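Local coordinates for protein epimerase (Methylomonas sp. DH-1, PDB 7CJ7) that catalyses the manganese-dependent epimerization of ketoses at C3, working best on L-ribulose and also on D-ribulose, D-allulose and D-fructose, at residues Val154-Thr159 against Asn190-Gly195; Asn148-Val153 against Leu207-Ile212; Glu214-Arg217 against Gly221-Asn224; Val111-Leu116 against Ala129-Ala134. All coordinates share one frame; numbering follows the deposited sequence.

How the contacts relate
All four contacts belong to one eight-stranded parallel TIM barrel. Along the chain contact 4 closes first, between the end of strand 107-112 and helix 125-143; strand 148-152 of contact 2 follows that helix and runs straight into the loop 154-159 of contact 1, and strand 207-212 leads on to contact 3. The centre of contact 2 lies about 6 Å from the centre of the chain; the centres of contacts 1, 4 and 3 are about 14, 15 and 20 Å from that of contact 2. Contacts 1, 2 and 3 all touch the bound L-sorbose, and contacts 1 and 3 also meet the second subunit, so sugar site and dimer interface share the same loops.

Contact 1: residues Val154-Thr159 against Asn190-Gly195; sequences VNRYET and NIEENG. With SOL (L-sorbose), chain C.
Arg-156 and Glu-192 carry the charged part of this contact in a side-on salt bridge. NE of Arg-156 reaches OE2 of Glu-192 at 2.9 Å, nearly straight and on the syn lone pair, while NH2 of Arg-156 reaches OE1 of Glu-192 at 3.0 Å, again from the syn side but tilted out of the carboxylate plane. The two flat groups are 24° apart. Bending the arginine at its third torsion (chi3 59°) folds the guanidinium back to the carboxylate.

A main-chain-to-side-chain hydrogen bond adds a third grip: N of Arg-156 donates to OE2 of Glu-192 at 2.9 Å, coming from above the carboxylate plane. OE2 thus holds two donors of one residue, and OE1 has a second partner in Arg-265 of the second subunit.

Nonpolar contact is slight. CD1 of Ile-191 rests against the amide of Asn-155, 3.7 Å from its ND2. OD1 of Asn-155 turns the other way and accepts from N of Tyr-157 at 2.8 Å, an Asx turn that shapes the loop.

Further along that loop, OE1 of Glu-158 takes a very short hydrogen bond of 2.5 Å from O1 of L-sorbose. The buried carboxylate of Glu-192, between Arg-156 and Arg-265 of the second subunit, is probably kept ionised, and it ties the end of helix 186-192 both to the substrate-binding loop after strand 148-152 and to the neighbouring subunit.

Contact 2: residues Asn148-Val153 against Leu207-Ile212; sequences NIDLEV and LGYVHI. With MN (manganese (II) ion), chain D; SOL (L-sorbose), chain C.
Glu-152 and His-211 converge on one manganese ion from two strands whose directions differ by 54°. Glu-152 runs out extended, CG anti to the backbone N (chi1 -167°), and presents OE2 to the metal at 2.1 Å; the His-211 ring brings ND1 to the same ion at 2.2 Å. OE2 of Glu-152 and ND1 of His-211 lie 3.1 Å apart as co-ligands of the metal, not as a hydrogen-bonded pair. OE1 of Glu-152 turns to the sugar and accepts from O4 of L-sorbose at 2.7 Å, while O2 and O3 of the sugar also bind the manganese.

Both strands belong to the TIM barrel, where they are not neighbours: strand 180-185 runs between them, and it supplies Asp-185, which with Glu-246 completes the metal site. NE2 of His-211 is hydrogen-bonded to Glu-41.

Deeper in the barrel, Asp-150 and Tyr-209 cross at about a right angle, CB of Asp-150 lying 3.7 Å from CB of Tyr-209, with the carboxylate and ring planes 43° apart. OD1 of Asp-150 forms a salt bridge with Lys-5, which also donates to O of Gly-208. An asparagine in place of Asp-150 would probably leave the Lys-5 ammonium without its countercharge inside the barrel.

Contact 3: residues Glu214-Arg217 against Gly221-Asn224; sequences ESHR and GTGN. With SOL (L-sorbose), chain C.
The chain makes a type I beta turn from Glu-214 to Arg-217 and doubles back, bringing CA of Ser-215 within 5.4 Å of CA of Gly-223. Glu-214 reaches across to the second segment: bent at its second torsion (chi2 47°), it lays its carboxylate beside the backbone of 221-224. OE1 of Glu-214 accepts from N of Gly-221 at 2.8 Å through its anti lone pair, and OE2 of Glu-214 accepts from N of Ser-215 at 2.8 Å, also on its anti side. OE2 takes a further bond from Val-225, just beyond the second segment. An alanine at Glu-214 is likely to leave the amides of Gly-221 and Ser-215 without their acceptor and the loop less firmly closed.

Ser-215 adds a second tie, its OG accepting from N of Asn-224 at 2.8 Å. That hydroxyl and CG of Glu-214 press so near CA of Gly-223 that a side chain there would collide with both. The ring of His-216 stands edge-on to O of Thr-222, in a weak hydrogen bond from NE2 of 3.0 Å, while its ND1 is hydrogen-bonded to N of Gly-218. Asn-224 turns its amide to Asn-190 of the second subunit.

Arg-217 points the other way, into the sugar pocket. NH1 of Arg-217 donates to O1 of L-sorbose at 3.0 Å, and NH2 of Arg-217 donates to O1 as well and to O2 at 3.1 Å. This is a beta-alpha loop of a TIM barrel, after strand 207-212, joining substrate binding to the dimer interface.

Contact 4: residues Val111-Leu116 against Ala129-Ala134; sequences VIYCAL and ANSVAA
Tyr-113 and Ser-131 make the whole of this small contact, which ties the end of strand 107-112 to helix 125-143 in a beta-alpha-beta unit of the TIM barrel. The tight part is a single point. OG of Ser-131 donates to O of Tyr-113 at 2.7 Å, the donor tilted 17° from the carbonyl plane, and the same hydroxyl lies 3.4 Å from CB of Tyr-113. The serine torsion, with OG anti to the backbone N (chi1 -169°), sets OG beside its own carbonyl carbon and within reach of O of Tyr-113. Both residues are buried, so this bond gives a partner to a carbonyl at the corner where the chain leaves the barrel wall. Phe-171 of helix 165-175 packs against Ser-131 as well.

Away from this point the two segments part. Ala-129 is exposed, and Asn-130 and Ala-133 are partly so, on the outer side of the helix; Val-132 points away from 111-116, and its side chain packs on helix 165-175. On the strand side, Val-111 touches the bound L-sorbose.

The tyrosine ring leads away from residues 129-134 and packs on Met-135, further along the same helix; it meets OG of Ser-131 only at its edge, where CD1 of Tyr-113 stands 4.1 Å from it. One ring face carries CG1 of Val-111, offset toward the rim, and at the far end OH of Tyr-113 is hydrogen-bonded to O of Glu-152, the backbone oxygen of a manganese ligand, at 2.6 Å.

Contact 1: residues Val154-Thr159 against Asn190-Gly195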
# COMPACT_ATOMS: atom_id res chain seq x y z
N VAL A 154 -9.91 -3.71 -1.25
CA VAL A 154 -8.53 -3.32 -1.65
C VAL A 154 -7.96 -2.44 -0.55
O VAL A 154 -8.69 -2.02 0.36
CB VAL A 154 -8.50 -2.64 -3.02
CG1 VAL A 154 -8.91 -3.60 -4.13
CG2 VAL A 154 -9.35 -1.38 -3.03
N ASN A 155 -6.66 -2.18 -0.64
CA ASN A 155 -5.93 -1.50 0.45
C ASN A 155 -6.32 -0.01 0.48
O ASN A 155 -6.97 0.50 -0.46
CB ASN A 155 -4.42 -1.75 0.32
CG ASN A 155 -3.80 -1.03 -0.84
OD1 ASN A 155 -3.80 0.20 -0.86
ND2 ASN A 155 -3.25 -1.76 -1.81
N ARG A 156 -5.90 0.65 1.54
CA ARG A 156 -6.20 2.06 1.88
C ARG A 156 -5.79 3.00 0.73
O ARG A 156 -6.43 4.06 0.58
CB ARG A 156 -5.45 2.42 3.16
CG ARG A 156 -3.93 2.35 3.01
CD ARG A 156 -3.19 2.40 4.34
NE ARG A 156 -3.58 1.32 5.22
CZ ARG A 156 -3.33 1.28 6.52
NH1 ARG A 156 -2.68 2.28 7.08
NH2 ARG A 156 -3.75 0.26 7.25
N TYR A 157 -4.75 2.67 -0.04
CA TYR A 157 -4.27 3.58 -1.12
C TYR A 157 -5.15 3.44 -2.37
O TYR A 157 -4.95 4.22 -3.31
CB TYR A 157 -2.80 3.31 -1.46
CG TYR A 157 -1.85 3.37 -0.28
CD1 TYR A 157 -1.42 4.58 0.24
CD2 TYR A 157 -1.35 2.21 0.28
CE1 TYR A 157 -0.53 4.63 1.31
CE2 TYR A 157 -0.48 2.24 1.35
CZ TYR A 157 -0.05 3.46 1.86
OH TYR A 157 0.82 3.49 2.90
N GLU A 158 -6.10 2.49 -2.40
CA GLU A 158 -6.90 2.17 -3.61
C GLU A 158 -8.41 2.35 -3.37
O GLU A 158 -9.14 2.43 -4.37
CB GLU A 158 -6.55 0.77 -4.12
CG GLU A 158 -5.13 0.66 -4.65
CD GLU A 158 -4.83 -0.66 -5.36
OE1 GLU A 158 -5.79 -1.29 -5.84
OE2 GLU A 158 -3.64 -1.07 -5.40
N THR A 159 -8.87 2.41 -2.12
CA THR A 159 -10.26 2.79 -1.75
C THR A 159 -10.30 3.32 -0.33
O THR A 159 -9.46 2.91 0.50
CB THR A 159 -11.28 1.64 -1.84
OG1 THR A 159 -12.58 2.20 -1.65
CG2 THR A 159 -11.09 0.57 -0.80
N ASN A 190 -2.60 -8.77 2.58
CA ASN A 190 -1.24 -8.76 3.16
C ASN A 190 -1.01 -7.43 3.89
O ASN A 190 -0.27 -7.42 4.90
CB ASN A 190 -0.18 -9.00 2.08
CG ASN A 190 1.21 -9.03 2.67
OD1 ASN A 190 1.50 -9.84 3.54
ND2 ASN A 190 2.05 -8.10 2.24
N ILE A 191 -1.63 -6.36 3.41
CA ILE A 191 -1.49 -5.00 4.00
C ILE A 191 -2.48 -4.87 5.16
O ILE A 191 -2.03 -4.55 6.27
CB ILE A 191 -1.67 -3.92 2.92
CG1 ILE A 191 -0.57 -4.03 1.85
CG2 ILE A 191 -1.72 -2.53 3.53
CD1 ILE A 191 -0.89 -3.31 0.56
N GLU A 192 -3.76 -5.19 4.95
CA GLU A 192 -4.88 -4.67 5.79
C GLU A 192 -5.38 -5.68 6.83
O GLU A 192 -5.89 -5.23 7.85
CB GLU A 192 -6.03 -4.21 4.90
CG GLU A 192 -5.68 -3.10 3.92
CD GLU A 192 -5.34 -1.74 4.52
OE1 GLU A 192 -5.56 -1.54 5.74
OE2 GLU A 192 -4.85 -0.88 3.77
N GLU A 193 -5.23 -6.99 6.61
CA GLU A 193 -5.94 -8.02 7.41
C GLU A 193 -5.12 -8.45 8.63
O GLU A 193 -3.87 -8.47 8.58
CB GLU A 193 -6.23 -9.27 6.56
CG GLU A 193 -7.11 -9.01 5.36
CD GLU A 193 -8.59 -8.87 5.66
OE1 GLU A 193 -9.03 -9.36 6.73
OE2 GLU A 193 -9.31 -8.30 4.79
N ASN A 194 -5.83 -8.83 9.69
CA ASN A 194 -5.27 -9.48 10.90
C ASN A 194 -5.02 -10.96 10.59
O ASN A 194 -5.82 -11.80 11.03
CB ASN A 194 -6.22 -9.33 12.09
CG ASN A 194 -6.06 -8.03 12.84
OD1 ASN A 194 -5.60 -7.04 12.29
ND2 ASN A 194 -6.41 -8.04 14.12
N GLY A 195 -3.97 -11.26 9.82
CA GLY A 195 -3.71 -12.62 9.32
C GLY A 195 -4.58 -12.94 8.12
O GLY A 195 -5.50 -12.15 7.79
C1 SOL C . -6.33 -3.57 -7.97
O1 SOL C . -5.27 -3.38 -7.06
C2 SOL C . -6.71 -5.02 -8.09
O2 SOL C . -6.43 -5.80 -7.20
C3 SOL C . -7.40 -5.48 -9.36
O3 SOL C . -8.07 -6.71 -9.15
C4 SOL C . -8.37 -4.43 -9.89
O4 SOL C . -9.38 -4.19 -8.91
C5 SOL C . -9.05 -4.82 -11.20
O5 SOL C . -10.06 -3.86 -11.51
C6 SOL C . -8.09 -4.92 -12.37
O6 SOL C . -8.78 -5.33 -13.55

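Contact 2: residues Asn148-Val153 against Leu207-Ile212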
# COMPACT_ATOMS: atom_id res chain seq x y z
N ASN A 148 -23.30 -12.63 -11.30
CA ASN A 148 -22.94 -12.27 -9.91
C ASN A 148 -21.97 -11.08 -9.93
O ASN A 148 -21.10 -11.02 -10.82
CB ASN A 148 -22.28 -13.43 -9.16
CG ASN A 148 -23.12 -14.68 -9.10
OD1 ASN A 148 -24.30 -14.62 -8.77
ND2 ASN A 148 -22.51 -15.82 -9.37
N ILE A 149 -22.08 -10.20 -8.95
CA ILE A 149 -21.07 -9.12 -8.74
C ILE A 149 -20.28 -9.46 -7.48
O ILE A 149 -20.87 -9.92 -6.49
CB ILE A 149 -21.70 -7.72 -8.72
CG1 ILE A 149 -22.55 -7.47 -7.48
CG2 ILE A 149 -22.48 -7.50 -10.00
CD1 ILE A 149 -23.02 -6.03 -7.36
N ASP A 150 -18.97 -9.26 -7.54
CA ASP A 150 -18.04 -9.56 -6.44
C ASP A 150 -17.26 -8.28 -6.15
O ASP A 150 -16.54 -7.79 -7.04
CB ASP A 150 -17.15 -10.75 -6.81
CG ASP A 150 -17.90 -11.87 -7.50
OD1 ASP A 150 -18.49 -12.72 -6.78
OD2 ASP A 150 -17.90 -11.88 -8.76
N LEU A 151 -17.44 -7.74 -4.95
CA LEU A 151 -16.88 -6.43 -4.54
C LEU A 151 -15.49 -6.68 -3.94
O LEU A 151 -15.39 -7.33 -2.87
CB LEU A 151 -17.84 -5.79 -3.54
CG LEU A 151 -19.14 -5.23 -4.13
CD1 LEU A 151 -20.04 -6.31 -4.71
CD2 LEU A 151 -19.89 -4.46 -3.07
N GLU A 152 -14.45 -6.23 -4.64
CA GLU A 152 -13.06 -6.49 -4.24
C GLU A 152 -12.65 -5.52 -3.13
O GLU A 152 -12.60 -4.31 -3.37
CB GLU A 152 -12.11 -6.36 -5.43
CG GLU A 152 -10.75 -6.92 -5.13
CD GLU A 152 -9.79 -6.83 -6.30
OE1 GLU A 152 -10.15 -6.19 -7.33
OE2 GLU A 152 -8.71 -7.40 -6.18
N VAL A 153 -12.32 -6.08 -1.97
CA VAL A 153 -11.69 -5.34 -0.84
C VAL A 153 -10.27 -4.99 -1.26
O VAL A 153 -9.50 -5.90 -1.62
CB VAL A 153 -11.72 -6.20 0.43
CG1 VAL A 153 -11.02 -5.50 1.58
CG2 VAL A 153 -13.16 -6.56 0.78
N LEU A 207 -18.03 -15.36 0.17
CA LEU A 207 -16.80 -15.18 -0.64
C LEU A 207 -17.08 -15.74 -2.03
O LEU A 207 -17.28 -16.96 -2.17
CB LEU A 207 -15.60 -15.89 0.01
CG LEU A 207 -14.28 -15.72 -0.74
CD1 LEU A 207 -13.88 -14.26 -0.85
CD2 LEU A 207 -13.16 -16.52 -0.09
N GLY A 208 -17.12 -14.85 -3.02
CA GLY A 208 -17.53 -15.23 -4.39
C GLY A 208 -16.39 -15.18 -5.39
O GLY A 208 -16.60 -15.64 -6.53
N TYR A 209 -15.23 -14.62 -5.03
CA TYR A 209 -14.12 -14.41 -6.00
C TYR A 209 -12.81 -14.19 -5.24
O TYR A 209 -12.81 -13.57 -4.16
CB TYR A 209 -14.44 -13.22 -6.91
CG TYR A 209 -13.87 -13.29 -8.31
CD1 TYR A 209 -12.54 -13.00 -8.57
CD2 TYR A 209 -14.68 -13.62 -9.39
CE1 TYR A 209 -12.03 -13.07 -9.86
CE2 TYR A 209 -14.18 -13.68 -10.68
CZ TYR A 209 -12.85 -13.40 -10.93
OH TYR A 209 -12.36 -13.45 -12.21
N VAL A 210 -11.71 -14.68 -5.81
CA VAL A 210 -10.37 -14.64 -5.18
C VAL A 210 -9.34 -14.20 -6.21
O VAL A 210 -9.32 -14.75 -7.34
CB VAL A 210 -10.01 -16.00 -4.57
CG1 VAL A 210 -8.53 -16.06 -4.23
CG2 VAL A 210 -10.86 -16.32 -3.36
N HIS A 211 -8.51 -13.23 -5.83
CA HIS A 211 -7.25 -12.88 -6.51
C HIS A 211 -6.07 -13.39 -5.69
O HIS A 211 -6.01 -13.13 -4.45
CB HIS A 211 -7.12 -11.39 -6.76
CG HIS A 211 -7.94 -10.93 -7.92
ND1 HIS A 211 -7.99 -9.61 -8.30
CD2 HIS A 211 -8.73 -11.61 -8.78
CE1 HIS A 211 -8.73 -9.49 -9.37
NE2 HIS A 211 -9.23 -10.70 -9.67
N ILE A 212 -5.14 -14.03 -6.39
CA ILE A 212 -3.84 -14.49 -5.85
C ILE A 212 -2.79 -13.53 -6.38
O ILE A 212 -2.53 -13.54 -7.60
CB ILE A 212 -3.55 -15.95 -6.24
CG1 ILE A 212 -4.67 -16.90 -5.79
CG2 ILE A 212 -2.19 -16.39 -5.72
CD1 ILE A 212 -4.96 -16.84 -4.31
MN MN D . -7.09 -7.81 -7.41
C1 SOL C . -6.33 -3.57 -7.97
O1 SOL C . -5.27 -3.38 -7.06
C2 SOL C . -6.71 -5.02 -8.09
O2 SOL C . -6.43 -5.80 -7.20
C3 SOL C . -7.40 -5.48 -9.36
O3 SOL C . -8.07 -6.71 -9.15
C4 SOL C . -8.37 -4.43 -9.89
O4 SOL C . -9.38 -4.19 -8.91
C5 SOL C . -9.05 -4.82 -11.20
O5 SOL C . -10.06 -3.86 -11.51
C6 SOL C . -8.09 -4.92 -12.37
O6 SOL C . -8.78 -5.33 -13.55

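Contact 3: residues Glu214-Arg217 against Gly221-Asn224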
# COMPACT_ATOMS: atom_id res chain seq x y z
N GLU A 214 1.17 -11.83 -5.10
CA GLU A 214 2.29 -11.78 -4.13
C GLU A 214 2.31 -10.38 -3.50
O GLU A 214 1.65 -9.46 -4.02
CB GLU A 214 3.60 -12.16 -4.84
CG GLU A 214 4.78 -12.38 -3.90
CD GLU A 214 4.54 -13.25 -2.68
OE1 GLU A 214 4.90 -14.45 -2.72
OE2 GLU A 214 4.04 -12.72 -1.66
N SER A 215 3.03 -10.22 -2.40
CA SER A 215 3.10 -8.96 -1.62
C SER A 215 3.54 -7.79 -2.52
O SER A 215 3.06 -6.67 -2.29
CB SER A 215 4.01 -9.12 -0.43
OG SER A 215 5.28 -9.64 -0.81
N HIS A 216 4.44 -8.03 -3.47
CA HIS A 216 4.97 -6.99 -4.39
C HIS A 216 4.34 -7.10 -5.78
O HIS A 216 4.76 -6.34 -6.68
CB HIS A 216 6.50 -7.08 -4.45
CG HIS A 216 7.02 -8.46 -4.65
ND1 HIS A 216 6.45 -9.33 -5.55
CD2 HIS A 216 8.06 -9.11 -4.09
CE1 HIS A 216 7.12 -10.47 -5.54
NE2 HIS A 216 8.12 -10.35 -4.65
N ARG A 217 3.39 -8.03 -5.96
CA ARG A 217 2.59 -8.26 -7.19
C ARG A 217 3.44 -8.91 -8.29
O ARG A 217 3.02 -8.87 -9.47
CB ARG A 217 1.95 -6.97 -7.71
CG ARG A 217 1.34 -6.08 -6.63
CD ARG A 217 0.22 -5.16 -7.13
NE ARG A 217 -1.08 -5.83 -7.15
CZ ARG A 217 -2.25 -5.21 -7.19
NH1 ARG A 217 -2.32 -3.89 -7.25
NH2 ARG A 217 -3.36 -5.92 -7.17
N GLY A 221 5.56 -16.62 -4.37
CA GLY A 221 6.52 -17.33 -3.51
C GLY A 221 7.80 -16.55 -3.30
O GLY A 221 8.68 -17.07 -2.60
N THR A 222 7.93 -15.36 -3.90
CA THR A 222 9.16 -14.51 -3.83
C THR A 222 8.91 -13.27 -2.98
O THR A 222 9.72 -12.32 -3.03
CB THR A 222 9.65 -14.09 -5.23
OG1 THR A 222 8.71 -13.16 -5.77
CG2 THR A 222 9.84 -15.27 -6.15
N GLY A 223 7.79 -13.25 -2.25
CA GLY A 223 7.42 -12.11 -1.40
C GLY A 223 7.08 -12.56 -0.00
O GLY A 223 7.65 -13.56 0.47
N ASN A 224 6.13 -11.87 0.63
CA ASN A 224 5.85 -12.02 2.07
C ASN A 224 4.47 -12.62 2.34
O ASN A 224 4.13 -12.81 3.53
CB ASN A 224 6.00 -10.67 2.76
CG ASN A 224 7.39 -10.09 2.58
OD1 ASN A 224 8.38 -10.82 2.71
ND2 ASN A 224 7.46 -8.80 2.29
C1 SOL C . -6.33 -3.57 -7.97
O1 SOL C . -5.27 -3.38 -7.06
C2 SOL C . -6.71 -5.02 -8.09
O2 SOL C . -6.43 -5.80 -7.20
C3 SOL C . -7.40 -5.48 -9.36
O3 SOL C . -8.07 -6.71 -9.15
C4 SOL C . -8.37 -4.43 -9.89
O4 SOL C . -9.38 -4.19 -8.91
C5 SOL C . -9.05 -4.82 -11.20
O5 SOL C . -10.06 -3.86 -11.51
C6 SOL C . -8.09 -4.92 -12.37
O6 SOL C . -8.78 -5.33 -13.55

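Contact 4: residues Val111-Leu116 against Ala129-Ala134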
# COMPACT_ATOMS: atom_id res chain seq x y z
N VAL A 111 -13.02 -3.37 -8.22
CA VAL A 111 -13.39 -2.15 -7.46
C VAL A 111 -14.54 -1.48 -8.22
O VAL A 111 -14.32 -0.45 -8.89
CB VAL A 111 -12.16 -1.25 -7.25
CG1 VAL A 111 -12.52 -0.01 -6.44
CG2 VAL A 111 -11.06 -2.03 -6.55
N ILE A 112 -15.72 -2.08 -8.11
CA ILE A 112 -16.93 -1.67 -8.89
C ILE A 112 -17.78 -0.71 -8.06
O ILE A 112 -18.78 -0.23 -8.60
CB ILE A 112 -17.72 -2.91 -9.34
CG1 ILE A 112 -18.06 -3.84 -8.17
CG2 ILE A 112 -16.99 -3.66 -10.44
CD1 ILE A 112 -18.96 -4.99 -8.54
N TYR A 113 -17.40 -0.45 -6.81
CA TYR A 113 -18.24 0.26 -5.82
C TYR A 113 -17.67 1.66 -5.52
O TYR A 113 -18.27 2.39 -4.73
CB TYR A 113 -18.34 -0.57 -4.54
CG TYR A 113 -17.00 -0.94 -3.99
CD1 TYR A 113 -16.32 -0.08 -3.14
CD2 TYR A 113 -16.37 -2.13 -4.35
CE1 TYR A 113 -15.06 -0.40 -2.64
CE2 TYR A 113 -15.13 -2.46 -3.85
CZ TYR A 113 -14.46 -1.59 -3.00
OH TYR A 113 -13.23 -1.89 -2.51
N CYS A 114 -16.57 2.03 -6.17
CA CYS A 114 -15.93 3.36 -5.98
C CYS A 114 -14.87 3.60 -7.06
O CYS A 114 -14.60 2.69 -7.86
CB CYS A 114 -15.29 3.47 -4.61
SG CYS A 114 -13.82 2.44 -4.44
N ALA A 115 -14.28 4.80 -7.07
CA ALA A 115 -13.11 5.11 -7.92
C ALA A 115 -11.91 4.33 -7.38
O ALA A 115 -11.64 4.37 -6.16
CB ALA A 115 -12.86 6.60 -7.94
N LEU A 116 -11.24 3.59 -8.26
CA LEU A 116 -9.98 2.87 -7.91
C LEU A 116 -8.87 3.91 -7.83
O LEU A 116 -8.63 4.57 -8.85
CB LEU A 116 -9.68 1.83 -9.00
CG LEU A 116 -8.40 1.03 -8.80
CD1 LEU A 116 -8.47 0.19 -7.55
CD2 LEU A 116 -8.11 0.16 -10.01
N ALA A 129 -23.31 5.38 1.72
CA ALA A 129 -24.73 5.18 1.36
C ALA A 129 -24.89 5.13 -0.17
O ALA A 129 -25.62 4.26 -0.68
CB ALA A 129 -25.55 6.29 1.95
N ASN A 130 -24.26 6.06 -0.88
CA ASN A 130 -24.34 6.13 -2.37
C ASN A 130 -23.76 4.84 -2.97
O ASN A 130 -24.36 4.29 -3.91
CB ASN A 130 -23.65 7.40 -2.89
CG ASN A 130 -24.42 8.65 -2.53
OD1 ASN A 130 -25.56 8.57 -2.07
ND2 ASN A 130 -23.80 9.81 -2.71
N SER A 131 -22.65 4.35 -2.44
CA SER A 131 -21.99 3.09 -2.90
C SER A 131 -22.94 1.90 -2.71
O SER A 131 -23.17 1.14 -3.65
CB SER A 131 -20.71 2.88 -2.16
OG SER A 131 -19.98 1.84 -2.77
N VAL A 132 -23.52 1.77 -1.52
CA VAL A 132 -24.49 0.68 -1.21
C VAL A 132 -25.63 0.72 -2.24
O VAL A 132 -25.98 -0.35 -2.80
CB VAL A 132 -25.02 0.80 0.23
CG1 VAL A 132 -26.18 -0.16 0.48
CG2 VAL A 132 -23.92 0.54 1.24
N ALA A 133 -26.23 1.89 -2.45
CA ALA A 133 -27.39 2.03 -3.34
C ALA A 133 -26.98 1.64 -4.76
O ALA A 133 -27.74 0.93 -5.44
CB ALA A 133 -27.93 3.44 -3.28
N ALA A 134 -25.81 2.10 -5.21
CA ALA A 134 -25.28 1.81 -6.56
C ALA A 134 -25.12 0.30 -6.72
O ALA A 134 -25.40 -0.22 -7.81
CB ALA A 134 -23.97 2.52 -6.79